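Local coordinates for protein gamma-hexachlorocyclohexane dehydrochlorinase (PDB 5KVB) that probably catalyses two successive 1,2-anti dehydrochlorinations of the pollutant lindane, giving a tetrachlorocyclohexadiene by way of gamma-pentachlorocyclohexene, at residues D26-V31 and A118-E123; R34-L39 and V70-W75; L87-A92 and G129-S134. All coordinates share one frame; numbering follows the deposited sequence. Where two conformers were deposited one is given.

Interaction 1 (D26-V31 and A118-E123); sequences DQLIGV and AVYTSE
Q27 and L28 meet Y120 where helix 10-33 lies across the inner face of the curved sheet, the helix-on-sheet packing of the NTF2-like (SnoaL-like) fold. The backbones stay far apart, with L28 CA 10.7 Å from Y120 CA, and the gap is bridged by side chains. The closer-packed part gathers round one ring atom. Q27 OE1 comes up to the edge of the tyrosine, near the ring plane, at 3.7 Å from Y120 CE2, and the amide stands almost upright to the ring, the two planes 81° apart. Q27 reaches this point because CG is anti to the backbone N (chi1 -165°) and the chain then bends at chi2. L28, modelled in two conformers, in the one described adds a looser and less certain apolar touch, its CD1 lying 4.0 Å from the same CE2. L136 of strand 130-145 packs against both Q27 and Y120.

The contact also borders the probable catalytic site: L28 and Y120 both touch H80, the likely proton acceptor, and the side chain of L28 is about 5 Å from that of D32, a second likely active-site residue. The helix also meets a second subunit, D26 forming salt bridges to R38 of its own chain and to R86 of that neighbour.

Toward the phenol oxygen, direct packing gives way to a link through one water. It donates to Q27 OE1 at 2.9 Å and pairs with Y120 OH at 2.8 Å, its oxygen lying in the plane of the tyrosine ring.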
ATOM      1  N   ASP A  26      -4.762   0.829  12.032  1.00  5.67           N
ATOM      2  CA  ASP A  26      -5.277   0.082  13.189  1.00  5.89           C
ATOM      3  C   ASP A  26      -6.703  -0.435  12.934  1.00  8.88           C
ATOM      4  O   ASP A  26      -7.052  -1.519  13.399  1.00  7.06           O
ATOM      5  CB  ASP A  26      -5.250   0.939  14.470  1.00  4.61           C
ATOM      6  CG  ASP A  26      -3.869   1.012  15.115  1.00  7.02           C
ATOM      7  OD1 ASP A  26      -2.964   0.244  14.704  1.00  8.12           O
ATOM      8  OD2 ASP A  26      -3.689   1.833  16.046  1.00  8.52           O
ATOM      9  N   GLN A  27      -7.506   0.312  12.174  1.00  4.40           N
ATOM     10  CA  GLN A  27      -8.832  -0.169  11.801  1.00  5.15           C
ATOM     11  C   GLN A  27      -8.713  -1.444  10.970  1.00  6.16           C
ATOM     12  O   GLN A  27      -9.370  -2.449  11.252  1.00  6.96           O
ATOM     13  CB  GLN A  27      -9.611   0.908  11.027  1.00  5.30           C
ATOM     14  CG  GLN A  27     -11.136   0.641  10.895  1.00  6.34           C
ATOM     15  CD  GLN A  27     -11.518  -0.344   9.797  1.00  8.32           C
ATOM     16  OE1 GLN A  27     -10.737  -0.621   8.895  1.00 12.40           O
ATOM     17  NE2 GLN A  27     -12.744  -0.862   9.866  1.00 12.19           N
ATOM     18  N   LEU A  28      -7.871  -1.405   9.944  0.53  4.97           N
ATOM     19  CA  LEU A  28      -7.728  -2.553   9.048  0.53  6.53           C
ATOM     20  C   LEU A  28      -7.140  -3.763   9.778  0.53  6.87           C
ATOM     21  O   LEU A  28      -7.648  -4.881   9.657  0.53  6.70           O
ATOM     22  CB  LEU A  28      -6.858  -2.191   7.838  0.53  6.25           C
ATOM     23  CG  LEU A  28      -7.556  -1.517   6.651  0.53  7.91           C
ATOM     24  CD1 LEU A  28      -8.065  -0.131   7.004  0.53  6.84           C
ATOM     25  CD2 LEU A  28      -6.651  -1.451   5.429  0.53  7.26           C
ATOM     26  N   ILE A  29      -6.068  -3.539  10.532  1.00  5.49           N
ATOM     27  CA  ILE A  29      -5.410  -4.619  11.275  1.00  5.64           C
ATOM     28  C   ILE A  29      -6.347  -5.205  12.345  1.00  7.60           C
ATOM     29  O   ILE A  29      -6.441  -6.425  12.508  1.00  8.35           O
ATOM     30  CB  ILE A  29      -4.094  -4.109  11.928  1.00  4.56           C
ATOM     31  CG1 ILE A  29      -3.062  -3.729  10.856  1.00  5.57           C
ATOM     32  CG2 ILE A  29      -3.480  -5.162  12.853  1.00  7.26           C
ATOM     33  CD1 ILE A  29      -1.960  -2.809  11.371  1.00  7.52           C
ATOM     34  N   GLY A  30      -7.082  -4.343  13.037  1.00  7.05           N
ATOM     35  CA  GLY A  30      -7.998  -4.802  14.076  1.00  6.34           C
ATOM     36  C   GLY A  30      -9.098  -5.683  13.514  1.00  7.99           C
ATOM     37  O   GLY A  30      -9.420  -6.724  14.089  1.00  9.33           O
ATOM     38  N   VAL A  31      -9.656  -5.309  12.367  1.00  6.86           N
ATOM     39  CA  VAL A  31     -10.711  -6.121  11.755  1.00  7.45           C
ATOM     40  C   VAL A  31     -10.156  -7.445  11.186  1.00 14.21           C
ATOM     41  O   VAL A  31     -10.796  -8.502  11.292  1.00 12.63           O
ATOM     42  CB  VAL A  31     -11.452  -5.322  10.653  1.00  8.53           C
ATOM     43  CG1 VAL A  31     -12.365  -6.224   9.833  1.00 16.76           C
ATOM     44  CG2 VAL A  31     -12.255  -4.188  11.268  1.00 10.71           C
ATOM     45  N   ALA A 118     -12.637  -1.576  -2.491  1.00  7.34           N
ATOM     46  CA  ALA A 118     -13.454  -0.633  -1.734  1.00  7.56           C
ATOM     47  C   ALA A 118     -12.795   0.728  -1.609  1.00  6.12           C
ATOM     48  O   ALA A 118     -11.564   0.848  -1.699  1.00  7.38           O
ATOM     49  CB  ALA A 118     -13.753  -1.188  -0.356  1.00  8.57           C
ATOM     50  N   VAL A 119     -13.627   1.742  -1.405  1.00  7.13           N
ATOM     51  CA  VAL A 119     -13.151   3.064  -1.040  1.00  7.37           C
ATOM     52  C   VAL A 119     -13.615   3.371   0.374  1.00  8.22           C
ATOM     53  O   VAL A 119     -14.798   3.237   0.685  1.00  7.48           O
ATOM     54  CB  VAL A 119     -13.656   4.136  -2.019  1.00  9.05           C
ATOM     55  CG1 VAL A 119     -13.404   5.535  -1.471  1.00 15.55           C
ATOM     56  CG2 VAL A 119     -12.983   3.956  -3.381  1.00  9.57           C
ATOM     57  N   TYR A 120     -12.664   3.733   1.233  1.00  5.45           N
ATOM     58  CA  TYR A 120     -12.957   4.134   2.609  1.00  5.94           C
ATOM     59  C   TYR A 120     -12.889   5.653   2.729  1.00  6.08           C
ATOM     60  O   TYR A 120     -11.848   6.260   2.429  1.00  6.52           O
ATOM     61  CB  TYR A 120     -11.968   3.508   3.607  1.00  6.99           C
ATOM     62  CG  TYR A 120     -12.148   2.034   3.923  1.00  7.54           C
ATOM     63  CD1 TYR A 120     -12.900   1.197   3.105  1.00  8.73           C
ATOM     64  CD2 TYR A 120     -11.552   1.484   5.059  1.00  9.30           C
ATOM     65  CE1 TYR A 120     -13.046  -0.170   3.413  1.00  9.91           C
ATOM     66  CE2 TYR A 120     -11.701   0.140   5.375  1.00  8.63           C
ATOM     67  CZ  TYR A 120     -12.443  -0.675   4.549  1.00  9.59           C
ATOM     68  OH  TYR A 120     -12.578  -2.013   4.859  1.00 14.51           O
ATOM     69  N   THR A 121     -13.991   6.265   3.154  1.00  5.59           N
ATOM     70  CA  THR A 121     -14.083   7.710   3.343  1.00  5.75           C
ATOM     71  C   THR A 121     -14.197   7.978   4.846  1.00  6.12           C
ATOM     72  O   THR A 121     -15.141   7.507   5.493  1.00  7.32           O
ATOM     73  CB  THR A 121     -15.295   8.296   2.593  1.00  7.44           C
ATOM     74  OG1 THR A 121     -15.229   7.916   1.208  1.00  9.22           O
ATOM     75  CG2 THR A 121     -15.291   9.791   2.661  1.00  9.25           C
ATOM     76  N   SER A 122     -13.221   8.684   5.410  1.00  5.98           N
ATOM     77  CA  SER A 122     -13.088   8.779   6.867  1.00  4.66           C
ATOM     78  C   SER A 122     -13.037  10.229   7.354  1.00  4.49           C
ATOM     79  O   SER A 122     -12.730  11.132   6.588  1.00  6.28           O
ATOM     80  CB  SER A 122     -11.838   8.012   7.320  1.00  4.56           C
ATOM     81  OG  SER A 122     -10.681   8.457   6.629  1.00  5.55           O
ATOM     82  N   GLU A 123     -13.349  10.435   8.637  1.00  5.62           N
ATOM     83  CA  GLU A 123     -13.191  11.723   9.293  1.00  5.77           C
ATOM     84  C   GLU A 123     -12.563  11.468  10.657  1.00  4.98           C
ATOM     85  O   GLU A 123     -12.874  10.472  11.325  1.00  5.41           O
ATOM     86  CB  GLU A 123     -14.533  12.460   9.459  1.00  7.63           C
ATOM     87  CG  GLU A 123     -14.399  13.885  10.009  1.00  9.51           C
ATOM     88  CD  GLU A 123     -15.733  14.474  10.474  1.00 17.80           C
ATOM     89  OE1 GLU A 123     -16.425  15.117   9.648  1.00 11.87           O
ATOM     90  OE2 GLU A 123     -16.085  14.304  11.667  1.00 19.47           O
TER
HETATM   91  O   HOH W   1     -11.377  -2.895   7.282  1.00 19.94           O

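Interaction 2 (R34-L39 and V70-W75); sequences RQEGRL and VVWPRW
R34 and W72 bring the two backbones nearest, their CA atoms 8.4 Å apart. R34 leaves helix 10-33 with a positive phi (53°), and Q35 follows at the N-cap position of helix 36-40; this turn puts R34 beside W72. There W72 keeps helical backbone angles near the end of helix 59-71, and its carbonyl accepts a hydrogen bond from W75 N.

The arginine lies stretched along one face of the indole, the two side chains running past each other in opposite directions. Its aliphatic stem covers the ring first: CG sits 3.6 Å above the indole plane toward the rim, while CD makes a CH-pi contact 3.9 Å from the centroid of the W72 five-membered ring. Farther out, the guanidinium stacks nearly flat on the indole, planes 17° apart, an off-centre cation-pi pair in which W72 CB lies over the middle of the guanidinium. The extended chain from CG to NE also carries the head to the backbone beyond. R34 NH2 donates to W75 O at 3.1 Å, from above the carbonyl plane, and R34 NH1 gives a 3.1 Å bond to a water that in turn donates to W72 O. With an alanine here, the indole would probably lose most of the cover of one face and W75 O its arginine donor.

At the indole rim, E36 CG approaches W72 CH2 at 4.3 Å, while the E36 carboxylate bonds N68 on helix 59-71. W72 NE1 is held by V31 O of helix 10-33, and V67 of helix 59-71 packs on W72. L39 reaches L64 and V67, joining helix 36-40 to helix 59-71, and W75 opens strand 75-89, its side chain touching I114 and I116 of strand 113-127.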
ATOM      1  N   ARG A  34      -8.706  -9.701  14.057  1.00 12.84           N
ATOM      2  CA  ARG A  34      -9.745  -9.840  15.084  1.00 13.48           C
ATOM      3  C   ARG A  34      -9.167  -9.489  16.465  1.00 13.94           C
ATOM      4  O   ARG A  34      -9.304 -10.246  17.434  1.00 16.68           O
ATOM      5  CB  ARG A  34     -10.357 -11.258  15.031  1.00 10.49           C
ATOM      6  CG  ARG A  34     -10.862 -11.606  13.634  1.00 15.80           C
ATOM      7  CD  ARG A  34     -11.800 -12.808  13.591  1.00 14.98           C
ATOM      8  NE  ARG A  34     -12.334 -12.972  12.239  1.00 20.23           N
ATOM      9  CZ  ARG A  34     -13.190 -13.919  11.868  1.00 23.40           C
ATOM     10  NH1 ARG A  34     -13.625 -14.811  12.747  1.00 26.05           N
ATOM     11  NH2 ARG A  34     -13.614 -13.967  10.613  1.00 18.96           N
ATOM     12  N   GLN A  35      -8.512  -8.325  16.531  1.00 11.02           N
ATOM     13  CA  GLN A  35      -7.965  -7.755  17.760  1.00 10.10           C
ATOM     14  C   GLN A  35      -8.917  -6.705  18.324  1.00 14.29           C
ATOM     15  O   GLN A  35      -8.941  -5.555  17.873  1.00 12.16           O
ATOM     16  CB  GLN A  35      -6.583  -7.124  17.516  1.00 12.92           C
ATOM     17  CG  GLN A  35      -5.498  -8.126  17.135  1.00 11.29           C
ATOM     18  CD  GLN A  35      -4.209  -7.474  16.640  1.00 14.25           C
ATOM     19  OE1 GLN A  35      -4.130  -6.252  16.470  1.00 18.39           O
ATOM     20  NE2 GLN A  35      -3.197  -8.297  16.391  1.00 17.51           N
ATOM     21  N   GLU A  36      -9.707  -7.093  19.317  1.00 17.89           N
ATOM     22  CA  GLU A  36     -10.763  -6.209  19.792  1.00 15.87           C
ATOM     23  C   GLU A  36     -10.212  -4.973  20.489  1.00 14.42           C
ATOM     24  O   GLU A  36     -10.775  -3.892  20.346  1.00 16.11           O
ATOM     25  CB  GLU A  36     -11.723  -6.974  20.706  1.00 16.94           C
ATOM     26  CG  GLU A  36     -12.693  -7.858  19.927  1.00 21.35           C
ATOM     27  CD  GLU A  36     -13.594  -8.677  20.827  1.00 24.66           C
ATOM     28  OE1 GLU A  36     -13.117  -9.154  21.878  1.00 38.50           O
ATOM     29  OE2 GLU A  36     -14.787  -8.826  20.486  1.00 21.96           O
ATOM     30  N   GLY A  37      -9.099  -5.112  21.207  1.00 15.18           N
ATOM     31  CA  GLY A  37      -8.466  -3.983  21.866  1.00 13.80           C
ATOM     32  C   GLY A  37      -7.989  -2.903  20.902  1.00 13.25           C
ATOM     33  O   GLY A  37      -8.253  -1.713  21.095  1.00 14.78           O
ATOM     34  N   ARG A  38      -7.284  -3.323  19.858  1.00 11.59           N
ATOM     35  CA  ARG A  38      -6.795  -2.386  18.854  1.00 11.40           C
ATOM     36  C   ARG A  38      -7.967  -1.702  18.154  1.00 10.32           C
ATOM     37  O   ARG A  38      -7.966  -0.482  17.985  1.00 10.46           O
ATOM     38  CB  ARG A  38      -5.898  -3.096  17.828  1.00  9.77           C
ATOM     39  CG  ARG A  38      -5.366  -2.160  16.730  1.00  9.87           C
ATOM     40  CD  ARG A  38      -4.554  -2.889  15.642  1.00  9.25           C
ATOM     41  NE  ARG A  38      -3.432  -3.655  16.189  1.00 14.52           N
ATOM     42  CZ  ARG A  38      -2.193  -3.196  16.319  1.00 11.06           C
ATOM     43  NH1 ARG A  38      -1.875  -1.968  15.935  1.00 16.08           N
ATOM     44  NH2 ARG A  38      -1.247  -3.981  16.830  1.00 23.63           N
ATOM     45  N   LEU A  39      -8.965  -2.479  17.760  1.00 10.62           N
ATOM     46  CA  LEU A  39     -10.104  -1.936  17.031  1.00  8.50           C
ATOM     47  C   LEU A  39     -10.938  -0.961  17.870  1.00 12.44           C
ATOM     48  O   LEU A  39     -11.431   0.042  17.347  1.00 11.97           O
ATOM     49  CB  LEU A  39     -10.995  -3.078  16.516  1.00 10.64           C
ATOM     50  CG  LEU A  39     -12.212  -2.721  15.655  1.00  9.88           C
ATOM     51  CD1 LEU A  39     -11.853  -1.868  14.425  1.00 10.53           C
ATOM     52  CD2 LEU A  39     -12.922  -3.989  15.224  1.00 13.21           C
ATOM     53  N   VAL A  70     -22.187  -9.184  12.432  1.00 14.22           N
ATOM     54  CA  VAL A  70     -22.504  -9.102  11.011  1.00 18.85           C
ATOM     55  C   VAL A  70     -21.339  -9.574  10.140  1.00 24.43           C
ATOM     56  O   VAL A  70     -21.524 -10.428   9.279  1.00 21.84           O
ATOM     57  CB  VAL A  70     -22.900  -7.666  10.592  1.00 19.05           C
ATOM     58  CG1 VAL A  70     -23.272  -7.625   9.120  1.00 26.33           C
ATOM     59  CG2 VAL A  70     -24.051  -7.155  11.443  1.00 21.50           C
ATOM     60  N   VAL A  71     -20.141  -9.037  10.359  1.00 15.51           N
ATOM     61  CA  VAL A  71     -19.048  -9.292   9.422  1.00 17.52           C
ATOM     62  C   VAL A  71     -18.317 -10.610   9.667  1.00 15.11           C
ATOM     63  O   VAL A  71     -18.303 -11.473   8.783  1.00 15.32           O
ATOM     64  CB  VAL A  71     -18.025  -8.144   9.436  1.00 15.40           C
ATOM     65  CG1 VAL A  71     -16.906  -8.430   8.450  1.00 12.07           C
ATOM     66  CG2 VAL A  71     -18.717  -6.831   9.088  1.00 20.23           C
ATOM     67  N   TRP A  72     -17.712 -10.778  10.840  1.00 13.49           N
ATOM     68  CA  TRP A  72     -16.878 -11.960  11.093  1.00 15.11           C
ATOM     69  C   TRP A  72     -17.623 -13.299  10.908  1.00 16.62           C
ATOM     70  O   TRP A  72     -17.047 -14.234  10.360  1.00 16.97           O
ATOM     71  CB  TRP A  72     -16.234 -11.897  12.494  1.00 11.66           C
ATOM     72  CG  TRP A  72     -15.147 -10.812  12.638  1.00 14.32           C
ATOM     73  CD1 TRP A  72     -14.478 -10.188  11.624  1.00 13.53           C
ATOM     74  CD2 TRP A  72     -14.622 -10.255  13.859  1.00 17.48           C
ATOM     75  NE1 TRP A  72     -13.578  -9.281  12.132  1.00 15.37           N
ATOM     76  CE2 TRP A  72     -13.649  -9.300  13.499  1.00 14.09           C
ATOM     77  CE3 TRP A  72     -14.887 -10.465  15.216  1.00 17.41           C
ATOM     78  CZ2 TRP A  72     -12.933  -8.563  14.447  1.00 19.00           C
ATOM     79  CZ3 TRP A  72     -14.174  -9.731  16.157  1.00 17.92           C
ATOM     80  CH2 TRP A  72     -13.211  -8.793  15.767  1.00 17.87           C
ATOM     81  N   PRO A  73     -18.902 -13.402  11.330  1.00 14.49           N
ATOM     82  CA  PRO A  73     -19.551 -14.705  11.077  1.00 14.34           C
ATOM     83  C   PRO A  73     -19.714 -15.049   9.595  1.00 15.16           C
ATOM     84  O   PRO A  73     -19.885 -16.234   9.269  1.00 18.00           O
ATOM     85  CB  PRO A  73     -20.927 -14.550  11.735  1.00 14.99           C
ATOM     86  CG  PRO A  73     -20.761 -13.482  12.744  1.00 16.76           C
ATOM     87  CD  PRO A  73     -19.743 -12.529  12.168  1.00 16.54           C
ATOM     88  N   ARG A  74     -19.671 -14.055   8.713  1.00 13.84           N
ATOM     89  CA  ARG A  74     -19.834 -14.306   7.284  1.00 16.06           C
ATOM     90  C   ARG A  74     -18.563 -14.824   6.617  1.00 12.33           C
ATOM     91  O   ARG A  74     -18.625 -15.310   5.496  1.00 12.38           O
ATOM     92  CB  ARG A  74     -20.277 -13.043   6.547  1.00 20.05           C
ATOM     93  CG  ARG A  74     -21.673 -12.539   6.855  1.00 28.26           C
ATOM     94  CD  ARG A  74     -21.851 -11.173   6.207  1.00 32.22           C
ATOM     95  NE  ARG A  74     -23.210 -10.653   6.319  1.00 48.09           N
ATOM     96  CZ  ARG A  74     -23.572  -9.439   5.920  1.00 43.04           C
ATOM     97  NH1 ARG A  74     -22.673  -8.619   5.389  1.00 46.78           N
ATOM     98  NH2 ARG A  74     -24.830  -9.041   6.054  1.00 42.22           N
ATOM     99  N   TRP A  75     -17.418 -14.692   7.290  1.00 11.33           N
ATOM    100  CA  TRP A  75     -16.124 -15.012   6.684  1.00 11.77           C
ATOM    101  C   TRP A  75     -15.288 -15.988   7.522  1.00 13.76           C
ATOM    102  O   TRP A  75     -15.209 -15.872   8.754  1.00 13.90           O
ATOM    103  CB  TRP A  75     -15.302 -13.724   6.462  1.00 10.36           C
ATOM    104  CG  TRP A  75     -15.942 -12.672   5.595  1.00 11.25           C
ATOM    105  CD1 TRP A  75     -16.824 -11.709   5.992  1.00 13.07           C
ATOM    106  CD2 TRP A  75     -15.721 -12.458   4.191  1.00 10.54           C
ATOM    107  NE1 TRP A  75     -17.168 -10.914   4.926  1.00 13.18           N
ATOM    108  CE2 TRP A  75     -16.510 -11.355   3.808  1.00 11.52           C
ATOM    109  CE3 TRP A  75     -14.933 -13.095   3.224  1.00 10.52           C
ATOM    110  CZ2 TRP A  75     -16.539 -10.873   2.497  1.00 13.66           C
ATOM    111  CZ3 TRP A  75     -14.963 -12.615   1.919  1.00 11.64           C
ATOM    112  CH2 TRP A  75     -15.765 -11.515   1.569  1.00 13.84           C
TER
HETATM  113  O   HOH W   2     -15.979 -16.443  11.455  1.00 20.85           O

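Interaction 3 (L87-A92 and G129-S134); sequences LEFVSA and GVWKFS
W131 presents the six-membered end of its indole to F89 and A92. F89 CE2 stands 4.2 Å from W131 CZ2, an apolar touch between side chains that cross at about a right angle. Beside it, the A92 carbonyl oxygen approaches the same end of the indole, 3.6 Å from W131 CH2 and 3.7 Å from CZ2. This oxygen also accepts a hydrogen bond from R126 NH2, and the R126 side chain itself packs on W131. The tryptophan is thus met by a ring on one strand and by a backbone carbonyl on the connection that follows it.

W131 CG, anti to the carbonyl carbon (chi1 -68°), carries the indole across to F89. The F89 ring has the S91 carbonyl oxygen in its plane at the edge, 3.7 Å from CD2. Just past F89 the chain turns a corner at V90, and V90 and S91 together face K94 in a classic beta bulge, just before A92.

Strands 94-107 and 113-127 lie between 75-89 and 130-145 in the strongly curved sheet of this NTF2-like fold, so the contact spans two intervening strands. V95 packs against both F89 and W131, and Y124 touches W131 from strand 113-127. Helix 10-33 closes in as well: R13 and S16 touch F89, I20 touches W131, and W131 NE1 makes a weak hydrogen bond to S16 OG.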
ATOM      1  N   LEU A  87      -5.012  12.602   3.115  1.00  5.00           N
ATOM      2  CA  LEU A  87      -5.597  13.390   4.203  1.00  6.07           C
ATOM      3  C   LEU A  87      -5.687  14.869   3.847  1.00  8.76           C
ATOM      4  O   LEU A  87      -4.780  15.423   3.212  1.00 10.72           O
ATOM      5  CB  LEU A  87      -4.774  13.223   5.489  1.00  5.45           C
ATOM      6  CG  LEU A  87      -4.518  11.802   5.991  1.00  5.50           C
ATOM      7  CD1 LEU A  87      -3.663  11.804   7.261  1.00  9.15           C
ATOM      8  CD2 LEU A  87      -5.833  11.063   6.211  1.00  6.66           C
ATOM      9  N   GLU A  88      -6.782  15.498   4.253  1.00  7.98           N
ATOM     10  CA  GLU A  88      -6.953  16.944   4.092  1.00  8.31           C
ATOM     11  C   GLU A  88      -7.512  17.536   5.369  1.00  7.92           C
ATOM     12  O   GLU A  88      -8.458  16.995   5.946  1.00  8.77           O
ATOM     13  CB  GLU A  88      -7.895  17.255   2.929  1.00 13.06           C
ATOM     14  CG  GLU A  88      -7.439  16.729   1.584  1.00 24.86           C
ATOM     15  CD  GLU A  88      -6.596  17.723   0.807  1.00 38.37           C
ATOM     16  OE1 GLU A  88      -6.034  18.653   1.426  1.00 29.31           O
ATOM     17  OE2 GLU A  88      -6.504  17.572  -0.431  1.00 47.45           O
ATOM     18  N   PHE A  89      -6.934  18.651   5.802  1.00  7.97           N
ATOM     19  CA  PHE A  89      -7.394  19.322   7.005  1.00 10.35           C
ATOM     20  C   PHE A  89      -8.591  20.228   6.686  1.00  9.88           C
ATOM     21  O   PHE A  89      -8.462  21.211   5.953  1.00 16.61           O
ATOM     22  CB  PHE A  89      -6.241  20.108   7.643  1.00 10.57           C
ATOM     23  CG  PHE A  89      -5.211  19.229   8.315  1.00  9.97           C
ATOM     24  CD1 PHE A  89      -4.237  18.591   7.567  1.00 13.06           C
ATOM     25  CD2 PHE A  89      -5.233  19.019   9.690  1.00 12.08           C
ATOM     26  CE1 PHE A  89      -3.296  17.770   8.175  1.00 20.67           C
ATOM     27  CE2 PHE A  89      -4.294  18.198  10.302  1.00 11.45           C
ATOM     28  CZ  PHE A  89      -3.332  17.574   9.550  1.00 14.81           C
ATOM     29  N   VAL A  90      -9.756  19.868   7.209  1.00  9.32           N
ATOM     30  CA  VAL A  90     -10.957  20.692   7.082  1.00 10.00           C
ATOM     31  C   VAL A  90     -10.804  21.921   7.979  1.00 13.03           C
ATOM     32  O   VAL A  90     -11.174  23.048   7.608  1.00 12.75           O
ATOM     33  CB  VAL A  90     -12.219  19.887   7.457  1.00  9.94           C
ATOM     34  CG1 VAL A  90     -13.464  20.775   7.401  1.00 12.78           C
ATOM     35  CG2 VAL A  90     -12.370  18.685   6.529  1.00  9.83           C
ATOM     36  N   SER A  91     -10.233  21.679   9.154  1.00  8.51           N
ATOM     37  CA  SER A  91      -9.870  22.699  10.133  1.00 11.27           C
ATOM     38  C   SER A  91      -8.659  22.157  10.875  1.00 12.40           C
ATOM     39  O   SER A  91      -8.213  21.044  10.595  1.00 12.23           O
ATOM     40  CB  SER A  91     -11.017  22.968  11.103  1.00 16.08           C
ATOM     41  OG  SER A  91     -11.180  21.863  11.983  1.00 14.22           O
ATOM     42  N   ALA A  92      -8.138  22.906  11.838  1.00 12.76           N
ATOM     43  CA  ALA A  92      -6.988  22.433  12.604  1.00 10.07           C
ATOM     44  C   ALA A  92      -7.308  21.157  13.388  1.00 10.32           C
ATOM     45  O   ALA A  92      -6.405  20.389  13.707  1.00 12.29           O
ATOM     46  CB  ALA A  92      -6.494  23.523  13.557  1.00 16.53           C
ATOM     47  N   GLY A 129      -6.453  17.570  22.400  1.00 10.69           N
ATOM     48  CA  GLY A 129      -5.133  17.252  21.888  1.00 12.40           C
ATOM     49  C   GLY A 129      -4.937  15.886  21.246  1.00 15.32           C
ATOM     50  O   GLY A 129      -3.886  15.625  20.674  1.00 18.20           O
ATOM     51  N   VAL A 130      -5.945  15.021  21.336  1.00  8.71           N
ATOM     52  CA  VAL A 130      -5.848  13.631  20.890  1.00 10.93           C
ATOM     53  C   VAL A 130      -6.704  13.393  19.644  1.00  7.95           C
ATOM     54  O   VAL A 130      -7.845  13.860  19.583  1.00  9.35           O
ATOM     55  CB  VAL A 130      -6.299  12.671  22.020  1.00 11.84           C
ATOM     56  CG1 VAL A 130      -6.312  11.217  21.553  1.00 11.28           C
ATOM     57  CG2 VAL A 130      -5.405  12.831  23.237  1.00 16.03           C
ATOM     58  N   TRP A 131      -6.165  12.662  18.656  1.00  7.24           N
ATOM     59  CA  TRP A 131      -6.912  12.288  17.439  1.00  6.39           C
ATOM     60  C   TRP A 131      -7.580  10.920  17.549  1.00  7.95           C
ATOM     61  O   TRP A 131      -6.941   9.957  17.968  1.00  7.45           O
ATOM     62  CB  TRP A 131      -5.981  12.257  16.209  1.00  7.11           C
ATOM     63  CG  TRP A 131      -5.457  13.596  15.770  1.00  4.46           C
ATOM     64  CD1 TRP A 131      -4.230  14.129  16.064  1.00  7.43           C
ATOM     65  CD2 TRP A 131      -6.123  14.557  14.943  1.00  5.42           C
ATOM     66  NE1 TRP A 131      -4.098  15.365  15.483  1.00  6.24           N
ATOM     67  CE2 TRP A 131      -5.248  15.660  14.797  1.00  4.41           C
ATOM     68  CE3 TRP A 131      -7.381  14.609  14.338  1.00  6.83           C
ATOM     69  CZ2 TRP A 131      -5.587  16.787  14.037  1.00  7.82           C
ATOM     70  CZ3 TRP A 131      -7.717  15.737  13.583  1.00  6.27           C
ATOM     71  CH2 TRP A 131      -6.823  16.806  13.441  1.00  6.95           C
ATOM     72  N   LYS A 132      -8.848  10.833  17.138  1.00  6.04           N
ATOM     73  CA  LYS A 132      -9.530   9.546  16.925  1.00  5.74           C
ATOM     74  C   LYS A 132     -10.487   9.663  15.741  1.00  4.26           C
ATOM     75  O   LYS A 132     -10.809  10.782  15.290  1.00  5.74           O
ATOM     76  CB  LYS A 132     -10.302   9.076  18.185  1.00  6.19           C
ATOM     77  CG  LYS A 132      -9.399   8.643  19.357  1.00  8.99           C
ATOM     78  CD  LYS A 132     -10.172   7.920  20.463  1.00 11.42           C
ATOM     79  CE  LYS A 132      -9.254   7.610  21.647  1.00 15.48           C
ATOM     80  NZ  LYS A 132      -9.904   6.691  22.630  1.00 23.82           N
ATOM     81  N   PHE A 133     -10.932   8.516  15.225  1.00  4.44           N
ATOM     82  CA  PHE A 133     -12.017   8.491  14.223  1.00  4.40           C
ATOM     83  C   PHE A 133     -13.280   9.164  14.726  1.00  5.06           C
ATOM     84  O   PHE A 133     -13.706   8.902  15.865  1.00  6.37           O
ATOM     85  CB  PHE A 133     -12.433   7.064  13.867  1.00  4.64           C
ATOM     86  CG  PHE A 133     -11.647   6.394  12.763  1.00  4.78           C
ATOM     87  CD1 PHE A 133     -12.080   6.451  11.439  1.00  5.32           C
ATOM     88  CD2 PHE A 133     -10.558   5.596  13.071  1.00  6.37           C
ATOM     89  CE1 PHE A 133     -11.406   5.761  10.430  1.00  5.76           C
ATOM     90  CE2 PHE A 133      -9.870   4.912  12.072  1.00  5.40           C
ATOM     91  CZ  PHE A 133     -10.294   4.987  10.747  1.00  5.34           C
ATOM     92  N   SER A 134     -13.894   9.972  13.870  1.00  5.63           N
ATOM     93  CA  SER A 134     -15.264  10.436  14.096  1.00  6.87           C
ATOM     94  C   SER A 134     -16.233   9.829  13.079  1.00  6.14           C
ATOM     95  O   SER A 134     -17.426   9.723  13.360  1.00  8.41           O
ATOM     96  CB  SER A 134     -15.356  11.963  14.051  1.00  8.74           C
ATOM     97  OG  SER A 134     -14.790  12.495  12.871  1.00 10.60           O
TER

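In the fold
From the N terminus, helix 10-33 supplies the first partner of interaction 1, whose loop closes only at strand 113-127. Interaction 2 is nested within that loop, joining the turn into helix 36-40 to the chain leaving helix 59-71. Interaction 3 opens on strand 75-89, after interaction 2 has closed, and ends on strand 130-145; its segments alternate with those of interaction 1, so the two loops cross. Interactions 1 and 2 touch through the D26-R38 salt bridge and the V31-W72 bond, while E123 and S134 link interaction 1 to interaction 3 across neighbouring strands. Interactions 2 and 3 lie on opposite sides of the chain's centre, their own centres about 25 Å apart.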